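Local coordinates for protein phosphatase (Thermotoga maritima, PDB 1NF2) that probably acts as a magnesium-dependent phosphatase of the haloacid dehalogenase superfamily, with a separate substrate-binding domain beside the core, at residues E117-Y122 against V128-E133; Y94-N99 against Y111-N116; I63-A68 against Q103-D108; K173-K176 against L182-V185; V87-I92 against L139-G144. All coordinates share one frame; numbering follows the deposited sequence.

From the N terminus, residues 63-68 come first, in the core domain that also carries the magnesium site. Contact 3 closes their loop at 103-108 and so ties the core to the cap domain. Helix 85-95 opens contact 5 at 87-92 and contact 2 at 94-99. Both cross contact 3. Contact 2 closes at 111-116, and contact 1 then runs from 117-122 to 128-133. Contacts 1 and 2 are in series, and both nest inside contact 5, which closes at 139-144 and pairs two cap helices. Contact 4 follows in series, as a hairpin. Contacts 1 to 4 all reach the six-stranded cap sheet.

Contact 1: E117-Y122 against V128-E133; sequences EEIKSY and VDYRVE
I119 of helix 117-125 packs onto Y130 of strand 130-132 in a helix-on-sheet contact of the cap domain, with K120 at its outer margin. The contact is small and rests on one aromatic ring. I119 CG1 lies over one face of the Y130 ring, 3.4 Å from the ring centroid and 16° off the normal. This is a CH-pi contact. The methylene is displaced toward the rim, and its nearest ring atom is Y130 CD2, 3.3 Å away. CG1 of I119 stands opposite the backbone N (chi1 180°), which aims the branch at the strand. I119 CD1 then runs back along the ring to 3.9 Å from Y130 CG, while I119 CG2 sits 3.9 Å from Y130 CE2. The isoleucine thus runs along the CD2-CE2 side of the ring face.

At the far end, K120 CG touches Y130 OH at 3.3 Å, and K120 NZ is 3.7 Å from the same oxygen. The polar link between them runs through D115. D115 OD2 makes a salt bridge with K120 NZ and a hydrogen bond with Y130 OH, so one carboxylate oxygen gathers both groups. A leucine in place of Y130 has no ring or hydroxyl, so I119 would probably lose its flat support and D115 OD2 would be left with K120 alone of this pair.

Strand 130-132 is an outermost strand of the sheet and runs parallel to its neighbour 110-112. Helix 117-125 connects the two. The contact is therefore the helix-to-strand packing of a beta-alpha-beta crossover, here at the edge of the cap.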
# COMPACT_ATOMS: atom_id res chain seq x y z
N GLU A 117 19.74 -1.42 15.69
CA GLU A 117 18.86 -2.57 15.87
C GLU A 117 17.42 -2.27 15.48
O GLU A 117 16.68 -3.17 15.07
CB GLU A 117 18.91 -3.03 17.33
CG GLU A 117 20.32 -3.30 17.84
CD GLU A 117 21.15 -2.04 18.02
OE1 GLU A 117 22.38 -2.15 18.16
OE2 GLU A 117 20.56 -0.93 18.02
N GLU A 118 17.01 -1.01 15.62
CA GLU A 118 15.66 -0.61 15.26
C GLU A 118 15.39 -0.92 13.79
O GLU A 118 14.44 -1.62 13.45
CB GLU A 118 15.46 0.89 15.51
CG GLU A 118 15.10 1.29 16.94
CD GLU A 118 16.21 1.02 17.94
OE1 GLU A 118 17.33 1.53 17.74
OE2 GLU A 118 15.95 0.30 18.93
N ILE A 119 16.25 -0.39 12.92
CA ILE A 119 16.10 -0.59 11.48
C ILE A 119 16.19 -2.06 11.09
O ILE A 119 15.40 -2.55 10.28
CB ILE A 119 17.16 0.22 10.69
CG1 ILE A 119 16.99 -0.01 9.19
CG2 ILE A 119 18.56 -0.17 11.12
CD1 ILE A 119 15.66 0.44 8.65
N LYS A 120 17.16 -2.78 11.67
CA LYS A 120 17.34 -4.19 11.36
C LYS A 120 16.05 -4.98 11.57
O LYS A 120 15.60 -5.71 10.68
CB LYS A 120 18.45 -4.79 12.23
CG LYS A 120 19.82 -4.16 12.02
CD LYS A 120 20.87 -4.80 12.92
CE LYS A 120 22.24 -4.17 12.74
NZ LYS A 120 22.77 -4.32 11.35
N SER A 121 15.44 -4.81 12.74
CA SER A 121 14.21 -5.51 13.08
C SER A 121 13.00 -5.07 12.27
O SER A 121 12.08 -5.85 12.06
CB SER A 121 13.91 -5.35 14.57
OG SER A 121 12.66 -5.92 14.89
N TYR A 122 12.99 -3.81 11.83
CA TYR A 122 11.85 -3.33 11.05
C TYR A 122 11.89 -3.90 9.64
O TYR A 122 10.86 -4.33 9.11
CB TYR A 122 11.83 -1.80 10.99
CG TYR A 122 10.86 -1.26 9.95
CD1 TYR A 122 11.25 -1.09 8.62
CD2 TYR A 122 9.53 -0.99 10.28
CE1 TYR A 122 10.35 -0.68 7.64
CE2 TYR A 122 8.62 -0.58 9.31
CZ TYR A 122 9.03 -0.43 7.99
OH TYR A 122 8.12 -0.06 7.03
N VAL A 128 11.98 -5.98 3.66
CA VAL A 128 12.43 -5.06 2.62
C VAL A 128 13.93 -4.82 2.87
O VAL A 128 14.40 -4.99 4.00
CB VAL A 128 11.70 -3.69 2.74
CG1 VAL A 128 10.20 -3.86 2.49
CG2 VAL A 128 11.93 -3.10 4.14
N ASP A 129 14.67 -4.44 1.83
CA ASP A 129 16.11 -4.16 1.98
C ASP A 129 16.25 -2.67 2.32
O ASP A 129 15.45 -1.86 1.87
CB ASP A 129 16.86 -4.44 0.67
CG ASP A 129 16.91 -5.91 0.31
OD1 ASP A 129 15.83 -6.51 0.09
OD2 ASP A 129 18.02 -6.47 0.26
N TYR A 130 17.25 -2.32 3.12
CA TYR A 130 17.48 -0.93 3.47
C TYR A 130 18.94 -0.56 3.28
O TYR A 130 19.81 -1.44 3.20
CB TYR A 130 17.06 -0.63 4.91
CG TYR A 130 17.91 -1.30 5.96
CD1 TYR A 130 17.67 -2.62 6.34
CD2 TYR A 130 18.96 -0.62 6.57
CE1 TYR A 130 18.46 -3.25 7.30
CE2 TYR A 130 19.75 -1.23 7.54
CZ TYR A 130 19.49 -2.55 7.90
OH TYR A 130 20.26 -3.16 8.87
N ARG A 131 19.22 0.73 3.21
CA ARG A 131 20.57 1.22 3.02
C ARG A 131 20.88 2.30 4.04
O ARG A 131 20.03 3.15 4.34
CB ARG A 131 20.74 1.74 1.59
CG ARG A 131 20.81 0.63 0.55
CD ARG A 131 20.63 1.16 -0.86
NE ARG A 131 21.05 0.19 -1.88
CZ ARG A 131 20.57 -1.04 -2.01
NH1 ARG A 131 19.64 -1.50 -1.18
NH2 ARG A 131 21.01 -1.82 -2.99
N VAL A 132 22.08 2.25 4.60
CA VAL A 132 22.51 3.23 5.59
C VAL A 132 23.11 4.45 4.89
O VAL A 132 24.05 4.34 4.11
CB VAL A 132 23.56 2.65 6.55
CG1 VAL A 132 22.91 1.61 7.44
CG2 VAL A 132 24.70 2.02 5.76
N GLU A 133 22.54 5.61 5.18
CA GLU A 133 22.99 6.87 4.60
C GLU A 133 23.06 7.94 5.68
O GLU A 133 22.05 8.57 6.01
CB GLU A 133 22.02 7.30 3.49
CG GLU A 133 22.30 8.69 2.91
CD GLU A 133 23.60 8.76 2.15
OE1 GLU A 133 24.63 8.28 2.66
OE2 GLU A 133 23.61 9.32 1.03

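Contact 2: Y94-N99 against Y111-N116; sequences YIKPLN and YSEKDN
K96 and E113 meet through their charged ends, and this salt bridge is the main tie between the two segments. K96 NZ is 2.6 Å from E113 OE1. The other carboxylate oxygen, E113 OE2, is 4.1 Å from K96 NZ, so the ammonium group sits on one oxygen and does not straddle both. K96 reaches across by bending: its chain folds at chi3 (71°) and chi4 (64°), which swings NZ toward the other segment. E113 comes to meet it with a chain extended beyond CG. K96 CE stays 4.1 Å from E113 OE1, so only NZ makes the close approach. The backbones stay well apart, with K96 CA and E113 CA 10.7 Å from each other.

Backbone bonds shape each side separately. N99 N donates to K96 O at 2.9 Å, and L98 N donates to I95 O at 3.1 Å. These bonds shape the chain as it runs on from helix 85-95. On the other side the chain leaves strand 110-112, and D115 forms the centre of an inverse gamma turn before helix 117-125.

A glutamine in place of E113 removes the negative charge, and the K96 ammonium would probably lose its fixed position.

The contact lies on the surface of the cap. It is a single, one-oxygen ion pair between two surface segments. With only a small buried area, the tie probably depends mainly on this one ion pair.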
# COMPACT_ATOMS: atom_id res chain seq x y z
N TYR A 94 13.33 19.83 12.16
CA TYR A 94 12.60 19.88 13.42
C TYR A 94 12.88 18.63 14.25
O TYR A 94 13.07 18.69 15.47
CB TYR A 94 11.10 19.96 13.13
CG TYR A 94 10.22 20.17 14.34
CD1 TYR A 94 9.82 21.45 14.72
CD2 TYR A 94 9.75 19.09 15.08
CE1 TYR A 94 8.96 21.65 15.81
CE2 TYR A 94 8.90 19.27 16.16
CZ TYR A 94 8.51 20.55 16.52
OH TYR A 94 7.67 20.73 17.59
N ILE A 95 12.91 17.49 13.57
CA ILE A 95 13.10 16.20 14.21
C ILE A 95 14.52 15.81 14.64
O ILE A 95 14.69 15.07 15.61
CB ILE A 95 12.54 15.10 13.29
CG1 ILE A 95 12.14 13.88 14.11
CG2 ILE A 95 13.58 14.70 12.26
CD1 ILE A 95 11.58 12.77 13.26
N LYS A 96 15.53 16.31 13.93
CA LYS A 96 16.90 15.95 14.27
C LYS A 96 17.37 16.37 15.67
O LYS A 96 17.97 15.57 16.38
CB LYS A 96 17.86 16.48 13.19
CG LYS A 96 17.75 15.72 11.87
CD LYS A 96 18.58 16.34 10.75
CE LYS A 96 20.08 16.13 10.96
NZ LYS A 96 20.46 14.69 10.90
N PRO A 97 17.10 17.62 16.08
CA PRO A 97 17.55 18.02 17.42
C PRO A 97 16.95 17.13 18.51
O PRO A 97 17.46 17.06 19.62
CB PRO A 97 17.06 19.47 17.52
CG PRO A 97 17.10 19.94 16.10
CD PRO A 97 16.51 18.76 15.36
N LEU A 98 15.86 16.45 18.17
CA LEU A 98 15.17 15.56 19.10
C LEU A 98 15.82 14.18 19.22
O LEU A 98 15.31 13.30 19.92
CB LEU A 98 13.71 15.41 18.68
CG LEU A 98 12.67 16.33 19.32
CD1 LEU A 98 13.26 17.70 19.56
CD2 LEU A 98 11.44 16.40 18.44
N ASN A 99 16.95 14.00 18.55
CA ASN A 99 17.67 12.72 18.57
C ASN A 99 16.74 11.51 18.55
O ASN A 99 16.45 10.92 19.59
CB ASN A 99 18.60 12.63 19.77
CG ASN A 99 20.03 12.99 19.42
OD1 ASN A 99 20.34 14.15 19.15
ND2 ASN A 99 20.90 11.99 19.41
N TYR A 111 15.98 4.13 3.26
CA TYR A 111 17.25 4.60 3.79
C TYR A 111 17.12 4.82 5.29
O TYR A 111 16.04 5.13 5.79
CB TYR A 111 17.65 5.93 3.15
CG TYR A 111 18.02 5.88 1.69
CD1 TYR A 111 19.34 5.69 1.29
CD2 TYR A 111 17.05 6.04 0.71
CE1 TYR A 111 19.68 5.67 -0.06
CE2 TYR A 111 17.38 6.02 -0.64
CZ TYR A 111 18.69 5.84 -1.02
OH TYR A 111 19.02 5.83 -2.36
N SER A 112 18.22 4.64 6.01
CA SER A 112 18.25 4.86 7.46
C SER A 112 19.54 5.61 7.75
O SER A 112 20.59 5.32 7.18
CB SER A 112 18.25 3.53 8.22
OG SER A 112 18.15 3.76 9.61
N GLU A 113 19.46 6.59 8.64
CA GLU A 113 20.63 7.39 8.98
C GLU A 113 21.71 6.56 9.65
O GLU A 113 22.88 6.66 9.31
CB GLU A 113 20.22 8.54 9.91
CG GLU A 113 20.71 9.89 9.45
CD GLU A 113 20.36 10.99 10.43
OE1 GLU A 113 20.49 12.18 10.06
OE2 GLU A 113 19.95 10.67 11.58
N LYS A 114 21.30 5.74 10.61
CA LYS A 114 22.24 4.90 11.35
C LYS A 114 21.84 3.43 11.27
O LYS A 114 20.66 3.10 11.26
CB LYS A 114 22.28 5.34 12.82
CG LYS A 114 22.48 6.84 12.99
CD LYS A 114 22.18 7.28 14.42
CE LYS A 114 22.24 8.79 14.56
NZ LYS A 114 21.89 9.22 15.94
N ASP A 115 22.83 2.54 11.21
CA ASP A 115 22.56 1.11 11.12
C ASP A 115 22.43 0.51 12.52
O ASP A 115 23.34 -0.15 13.01
CB ASP A 115 23.67 0.38 10.36
CG ASP A 115 23.28 -1.05 9.98
OD1 ASP A 115 24.11 -1.74 9.35
OD2 ASP A 115 22.15 -1.48 10.31
N ASN A 116 21.28 0.75 13.15
CA ASN A 116 21.03 0.24 14.49
C ASN A 116 20.09 -0.96 14.49
O ASN A 116 19.68 -1.45 13.44
CB ASN A 116 20.46 1.36 15.37
CG ASN A 116 19.29 2.06 14.73
OD1 ASN A 116 19.39 2.57 13.61
ND2 ASN A 116 18.17 2.10 15.43

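Contact 3: I63-A68 against Q103-D108; sequences IAYNGA and QAYIDD
The junction of core and cap domains is bridged here by Y65, which reaches from the core to Y105 and D108 of the cap. Y65 directly follows core strand 62-64. Y105 belongs to cap strand 102-105, and D108 lies in the turn that leads to strand 110-112.

Y65 OH donates a hydrogen bond of 2.8 Å to D108 OD1. D108 OD1 receives it on its anti lone pair, on the side away from OD2. The ring and carboxylate planes are 65° apart. A water adds a second link. It accepts from D108 N at 2.9 Å and donates weakly to Y65 OH at 2.8 Å. Y65 OH thus donates to the D108 carboxylate and accepts weakly from a water that is itself held by D108 N.

The two rings form an offset edge-to-face pair. The edge of Y65 turns toward the face of Y105, with centroids 5.9 Å apart and planes at 78°. The closest carbons are Y65 CE1 and Y105 CD1, at 3.9 Å. Y105 has its own anchors, a hydrogen bond between its hydroxyl and that of Y122 and a cation-pi contact with K147, and M44 packs on Y65, Y105 and D108.

The Y65 side chain is about 12 Å from that of the magnesium ligand D8.

D108 OD1 also accepts from L45 N of the core. Two core donors therefore grip one cap oxygen, so the polar grip on D108 OD1 adds to the aromatic packing of Y65 on Y105.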
# COMPACT_ATOMS: atom_id res chain seq x y z
N ILE A 63 -1.14 -0.25 -7.53
CA ILE A 63 -1.31 0.83 -6.57
C ILE A 63 -0.42 0.41 -5.39
O ILE A 63 -0.63 -0.64 -4.79
CB ILE A 63 -2.78 0.98 -6.10
CG1 ILE A 63 -3.66 1.40 -7.29
CG2 ILE A 63 -2.88 2.04 -5.00
CD1 ILE A 63 -5.12 1.56 -6.94
N ALA A 64 0.58 1.24 -5.09
CA ALA A 64 1.53 0.98 -4.02
C ALA A 64 1.56 2.12 -2.99
O ALA A 64 0.94 3.16 -3.19
CB ALA A 64 2.92 0.78 -4.63
N TYR A 65 2.29 1.91 -1.89
CA TYR A 65 2.39 2.92 -0.83
C TYR A 65 1.01 3.45 -0.43
O TYR A 65 0.84 4.64 -0.17
CB TYR A 65 3.26 4.10 -1.29
CG TYR A 65 4.73 3.78 -1.37
CD1 TYR A 65 5.52 3.71 -0.22
CD2 TYR A 65 5.35 3.57 -2.60
CE1 TYR A 65 6.89 3.43 -0.30
CE2 TYR A 65 6.71 3.29 -2.69
CZ TYR A 65 7.47 3.22 -1.54
OH TYR A 65 8.82 2.96 -1.64
N ASN A 66 0.03 2.55 -0.41
CA ASN A 66 -1.33 2.90 -0.03
C ASN A 66 -1.94 4.08 -0.80
O ASN A 66 -2.67 4.90 -0.24
CB ASN A 66 -1.37 3.19 1.48
CG ASN A 66 -2.79 3.30 2.02
OD1 ASN A 66 -3.64 2.48 1.69
ND2 ASN A 66 -3.04 4.30 2.85
N GLY A 67 -1.65 4.16 -2.09
CA GLY A 67 -2.22 5.23 -2.90
C GLY A 67 -1.30 6.30 -3.43
O GLY A 67 -1.70 7.05 -4.33
N ALA A 68 -0.07 6.39 -2.91
CA ALA A 68 0.88 7.41 -3.34
C ALA A 68 1.44 7.11 -4.73
O ALA A 68 1.81 8.02 -5.47
CB ALA A 68 2.01 7.55 -2.32
N GLN A 103 13.98 6.97 9.27
CA GLN A 103 14.34 6.40 7.99
C GLN A 103 13.49 7.09 6.93
O GLN A 103 12.46 7.69 7.25
CB GLN A 103 14.07 4.90 8.00
CG GLN A 103 12.71 4.54 8.58
CD GLN A 103 12.53 3.04 8.73
OE1 GLN A 103 13.33 2.37 9.40
NE2 GLN A 103 11.48 2.50 8.12
N ALA A 104 13.90 7.02 5.67
CA ALA A 104 13.15 7.67 4.61
C ALA A 104 12.97 6.79 3.38
O ALA A 104 13.87 6.03 3.01
CB ALA A 104 13.83 8.98 4.22
N TYR A 105 11.81 6.91 2.74
CA TYR A 105 11.51 6.17 1.52
C TYR A 105 11.71 7.12 0.36
O TYR A 105 10.89 8.00 0.11
CB TYR A 105 10.06 5.68 1.56
CG TYR A 105 9.85 4.49 2.47
CD1 TYR A 105 10.04 3.20 2.01
CD2 TYR A 105 9.44 4.67 3.79
CE1 TYR A 105 9.84 2.10 2.84
CE2 TYR A 105 9.23 3.57 4.63
CZ TYR A 105 9.43 2.29 4.14
OH TYR A 105 9.22 1.20 4.95
N ILE A 106 12.82 6.94 -0.36
CA ILE A 106 13.14 7.82 -1.47
C ILE A 106 13.31 7.09 -2.80
O ILE A 106 14.21 6.27 -2.96
CB ILE A 106 14.45 8.58 -1.18
CG1 ILE A 106 14.27 9.42 0.09
CG2 ILE A 106 14.85 9.43 -2.37
CD1 ILE A 106 15.56 9.97 0.63
N ASP A 107 12.43 7.40 -3.75
CA ASP A 107 12.48 6.77 -5.06
C ASP A 107 12.47 5.25 -4.96
O ASP A 107 13.22 4.57 -5.65
CB ASP A 107 13.72 7.24 -5.83
CG ASP A 107 13.37 8.23 -6.90
OD1 ASP A 107 12.77 7.82 -7.91
OD2 ASP A 107 13.70 9.43 -6.74
N ASP A 108 11.63 4.75 -4.07
CA ASP A 108 11.47 3.32 -3.87
C ASP A 108 12.64 2.59 -3.23
O ASP A 108 12.90 1.42 -3.52
CB ASP A 108 11.11 2.66 -5.20
CG ASP A 108 10.06 1.57 -5.05
OD1 ASP A 108 9.23 1.68 -4.13
OD2 ASP A 108 10.07 0.62 -5.86
O HOH W 1 9.44 5.59 -2.31

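Contact 4: K173-K176 against L182-V185; sequences KVFK and LEIV
F175 lies beside E183 and reaches on to V185, and these three residues carry most of the packing on one face of the strand pair. The F175 ring has E183 CB over one face, 3.9 Å above the ring plane and toward the rim. E183 then runs alongside the ring, pointing the same way, and its E183 OE2 comes to 4.0 Å from F175 CZ. Ring and carboxylate planes are 39° apart. With chi1 at 69°, F175 CG sits between the backbone N and the carbonyl carbon, which lays the ring across toward the other strand. Its edge there meets V185: F175 CE1 is 4.0 Å from V185 CG2. The same methyl, V185 CG2, also lies 3.6 Å from K173 CB, so this one methyl touches both K173 and F175. The charged end of E183 is held elsewhere, by a salt bridge from E183 OE1 to K147 of the adjoining strand 147-151.

The strands form a beta hairpin. Strand 172-178 is an outermost strand of the cap sheet, and 181-186 joins it to 147-151. F175 and E183 are a hydrogen-bonded antiparallel pair, as are K173 and V185. F175 N donates to E183 O at 2.9 Å, and E183 N returns the bond to F175 O at 2.7 Å and 172°.

On the other face are the non-hydrogen-bonded pairs. V174 CG1 meets I184 CG1 at 3.9 Å, and the two side chains lie side by side. K176 and L182 cross at about a right angle, K176 CD to L182 CG at 4.0 Å. Helix 154-168 covers this face, and its D158 makes a salt bridge with K176 NZ.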
# COMPACT_ATOMS: atom_id res chain seq x y z
N LYS A 173 0.33 13.81 6.97
CA LYS A 173 -0.41 12.85 7.78
C LYS A 173 0.56 12.12 8.71
O LYS A 173 1.57 11.59 8.27
CB LYS A 173 -1.11 11.83 6.87
CG LYS A 173 -1.72 10.63 7.59
CD LYS A 173 -3.20 10.82 7.91
CE LYS A 173 -3.44 11.97 8.87
NZ LYS A 173 -4.88 12.13 9.21
N VAL A 174 0.25 12.09 10.00
CA VAL A 174 1.12 11.42 10.96
C VAL A 174 0.33 10.40 11.78
O VAL A 174 -0.67 10.74 12.41
CB VAL A 174 1.77 12.45 11.92
CG1 VAL A 174 2.59 13.45 11.13
CG2 VAL A 174 0.71 13.17 12.71
N PHE A 175 0.78 9.15 11.77
CA PHE A 175 0.08 8.11 12.52
C PHE A 175 0.95 6.91 12.87
O PHE A 175 1.97 6.66 12.23
CB PHE A 175 -1.15 7.61 11.74
CG PHE A 175 -0.81 6.82 10.49
CD1 PHE A 175 -0.34 7.47 9.35
CD2 PHE A 175 -0.92 5.44 10.48
CE1 PHE A 175 0.01 6.74 8.21
CE2 PHE A 175 -0.57 4.70 9.34
CZ PHE A 175 -0.10 5.36 8.20
N LYS A 176 0.54 6.20 13.92
CA LYS A 176 1.26 5.02 14.36
C LYS A 176 0.77 3.86 13.51
O LYS A 176 -0.44 3.67 13.36
CB LYS A 176 0.94 4.73 15.83
CG LYS A 176 1.41 5.80 16.81
CD LYS A 176 2.89 5.67 17.13
CE LYS A 176 3.19 4.34 17.82
NZ LYS A 176 2.39 4.14 19.05
N LEU A 182 6.09 4.88 13.72
CA LEU A 182 5.37 6.14 13.51
C LEU A 182 5.62 6.52 12.06
O LEU A 182 6.77 6.59 11.61
CB LEU A 182 5.95 7.23 14.42
CG LEU A 182 5.03 8.33 14.96
CD1 LEU A 182 5.90 9.48 15.45
CD2 LEU A 182 4.06 8.82 13.90
N GLU A 183 4.54 6.78 11.32
CA GLU A 183 4.67 7.13 9.92
C GLU A 183 4.20 8.53 9.59
O GLU A 183 3.23 9.02 10.17
CB GLU A 183 3.87 6.15 9.05
CG GLU A 183 4.35 4.72 9.07
CD GLU A 183 3.61 3.84 8.06
OE1 GLU A 183 3.68 4.14 6.85
OE2 GLU A 183 2.97 2.86 8.48
N ILE A 184 4.89 9.17 8.64
CA ILE A 184 4.54 10.50 8.16
C ILE A 184 4.39 10.33 6.66
O ILE A 184 5.35 9.97 5.97
CB ILE A 184 5.65 11.54 8.43
CG1 ILE A 184 5.85 11.74 9.93
CG2 ILE A 184 5.27 12.87 7.80
CD1 ILE A 184 6.63 10.67 10.59
N VAL A 185 3.20 10.60 6.14
CA VAL A 185 2.94 10.44 4.71
C VAL A 185 2.21 11.63 4.07
O VAL A 185 1.63 12.47 4.76
CB VAL A 185 2.11 9.17 4.45
CG1 VAL A 185 2.88 7.93 4.93
CG2 VAL A 185 0.75 9.27 5.16

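Contact 5: V87-I92 against L139-G144; sequences VAKDII and LVSKMG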
# COMPACT_ATOMS: atom_id res chain seq x y z
N VAL A 87 8.22 20.97 3.11
CA VAL A 87 7.65 20.45 4.34
C VAL A 87 8.55 19.31 4.85
O VAL A 87 8.68 19.10 6.05
CB VAL A 87 6.22 19.91 4.10
CG1 VAL A 87 5.75 19.10 5.31
CG2 VAL A 87 5.27 21.06 3.84
N ALA A 88 9.17 18.60 3.91
CA ALA A 88 10.05 17.50 4.26
C ALA A 88 11.28 18.04 4.97
O ALA A 88 11.71 17.50 5.99
CB ALA A 88 10.47 16.75 3.00
N LYS A 89 11.84 19.12 4.43
CA LYS A 89 13.01 19.74 5.03
C LYS A 89 12.67 20.26 6.42
O LYS A 89 13.42 20.05 7.36
CB LYS A 89 13.53 20.89 4.15
CG LYS A 89 14.87 21.44 4.60
CD LYS A 89 15.42 22.46 3.62
CE LYS A 89 16.82 22.91 4.02
NZ LYS A 89 17.40 23.87 3.03
N ASP A 90 11.52 20.93 6.53
CA ASP A 90 11.06 21.46 7.81
C ASP A 90 10.91 20.37 8.86
O ASP A 90 11.26 20.56 10.03
CB ASP A 90 9.71 22.16 7.66
CG ASP A 90 9.84 23.54 7.06
OD1 ASP A 90 8.82 24.27 7.04
OD2 ASP A 90 10.95 23.90 6.60
N ILE A 91 10.36 19.23 8.45
CA ILE A 91 10.15 18.12 9.36
C ILE A 91 11.47 17.53 9.85
O ILE A 91 11.62 17.24 11.03
CB ILE A 91 9.30 17.00 8.70
CG1 ILE A 91 7.88 17.52 8.45
CG2 ILE A 91 9.27 15.76 9.58
CD1 ILE A 91 6.97 16.54 7.72
N ILE A 92 12.41 17.36 8.93
CA ILE A 92 13.72 16.80 9.28
C ILE A 92 14.52 17.73 10.19
O ILE A 92 15.12 17.28 11.17
CB ILE A 92 14.56 16.48 8.01
CG1 ILE A 92 14.28 15.04 7.55
CG2 ILE A 92 16.05 16.62 8.29
CD1 ILE A 92 12.84 14.77 7.22
N LEU A 139 19.87 14.05 1.28
CA LEU A 139 19.19 13.23 0.28
C LEU A 139 17.71 13.63 0.23
O LEU A 139 17.18 13.96 -0.84
CB LEU A 139 19.34 11.75 0.66
CG LEU A 139 19.18 10.68 -0.43
CD1 LEU A 139 20.23 10.91 -1.48
CD2 LEU A 139 19.36 9.29 0.15
N VAL A 140 17.05 13.61 1.38
CA VAL A 140 15.64 13.96 1.47
C VAL A 140 15.38 15.43 1.16
O VAL A 140 14.58 15.75 0.28
CB VAL A 140 15.07 13.66 2.87
CG1 VAL A 140 13.62 14.13 2.95
CG2 VAL A 140 15.17 12.18 3.17
N SER A 141 16.05 16.31 1.89
CA SER A 141 15.88 17.75 1.72
C SER A 141 16.00 18.22 0.27
O SER A 141 15.51 19.29 -0.08
CB SER A 141 16.90 18.50 2.58
OG SER A 141 16.67 18.25 3.96
N LYS A 142 16.63 17.41 -0.57
CA LYS A 142 16.81 17.78 -1.97
C LYS A 142 16.18 16.83 -2.98
O LYS A 142 16.13 17.12 -4.17
CB LYS A 142 18.31 17.94 -2.27
CG LYS A 142 18.68 17.87 -3.75
CD LYS A 142 20.06 18.44 -4.03
CE LYS A 142 20.07 19.95 -3.92
NZ LYS A 142 21.34 20.54 -4.43
N MET A 143 15.67 15.69 -2.52
CA MET A 143 15.08 14.74 -3.46
C MET A 143 13.62 14.43 -3.18
O MET A 143 12.92 13.89 -4.04
CB MET A 143 15.90 13.45 -3.45
CG MET A 143 15.78 12.62 -4.71
SD MET A 143 17.42 12.09 -5.25
CE MET A 143 18.08 11.62 -3.72
N GLY A 144 13.16 14.79 -1.99
CA GLY A 144 11.79 14.52 -1.64
C GLY A 144 11.68 13.09 -1.16
O GLY A 144 12.56 12.27 -1.44
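V140 fits against A88 and I92 where two helices of the cap domain pack antiparallel. The short axes of 87-92 and 139-143 come within 8.5 Å of each other, at 160°.

V140 can be followed outward. Its CB carries the two methyls and sends them to different surroundings. With chi1 at 176°, V140 CG1 points away from its own backbone N and enters the interface. There it meets A88 CB at 4.1 Å and, one helical turn on, I92 CD1 at 4.4 Å. V140 CG2 leaves the helix pair and packs on A104 and I106. The valine thus joins its helix both to helix 85-95 and to the strand 102-105 region.

Beside it, S141 meets K89. S141 OG lies 3.7 Å from K89 CG, a plain van der Waals contact. The hydroxyl has its hydrogen bond with S137 O, one turn back in its own helix.

Helix 136-143 ends just after this point, and G144 departs from helical angles with a positive phi. At that end V140 O takes two donors, M143 N at 3.0 Å and G144 N at 2.8 Å.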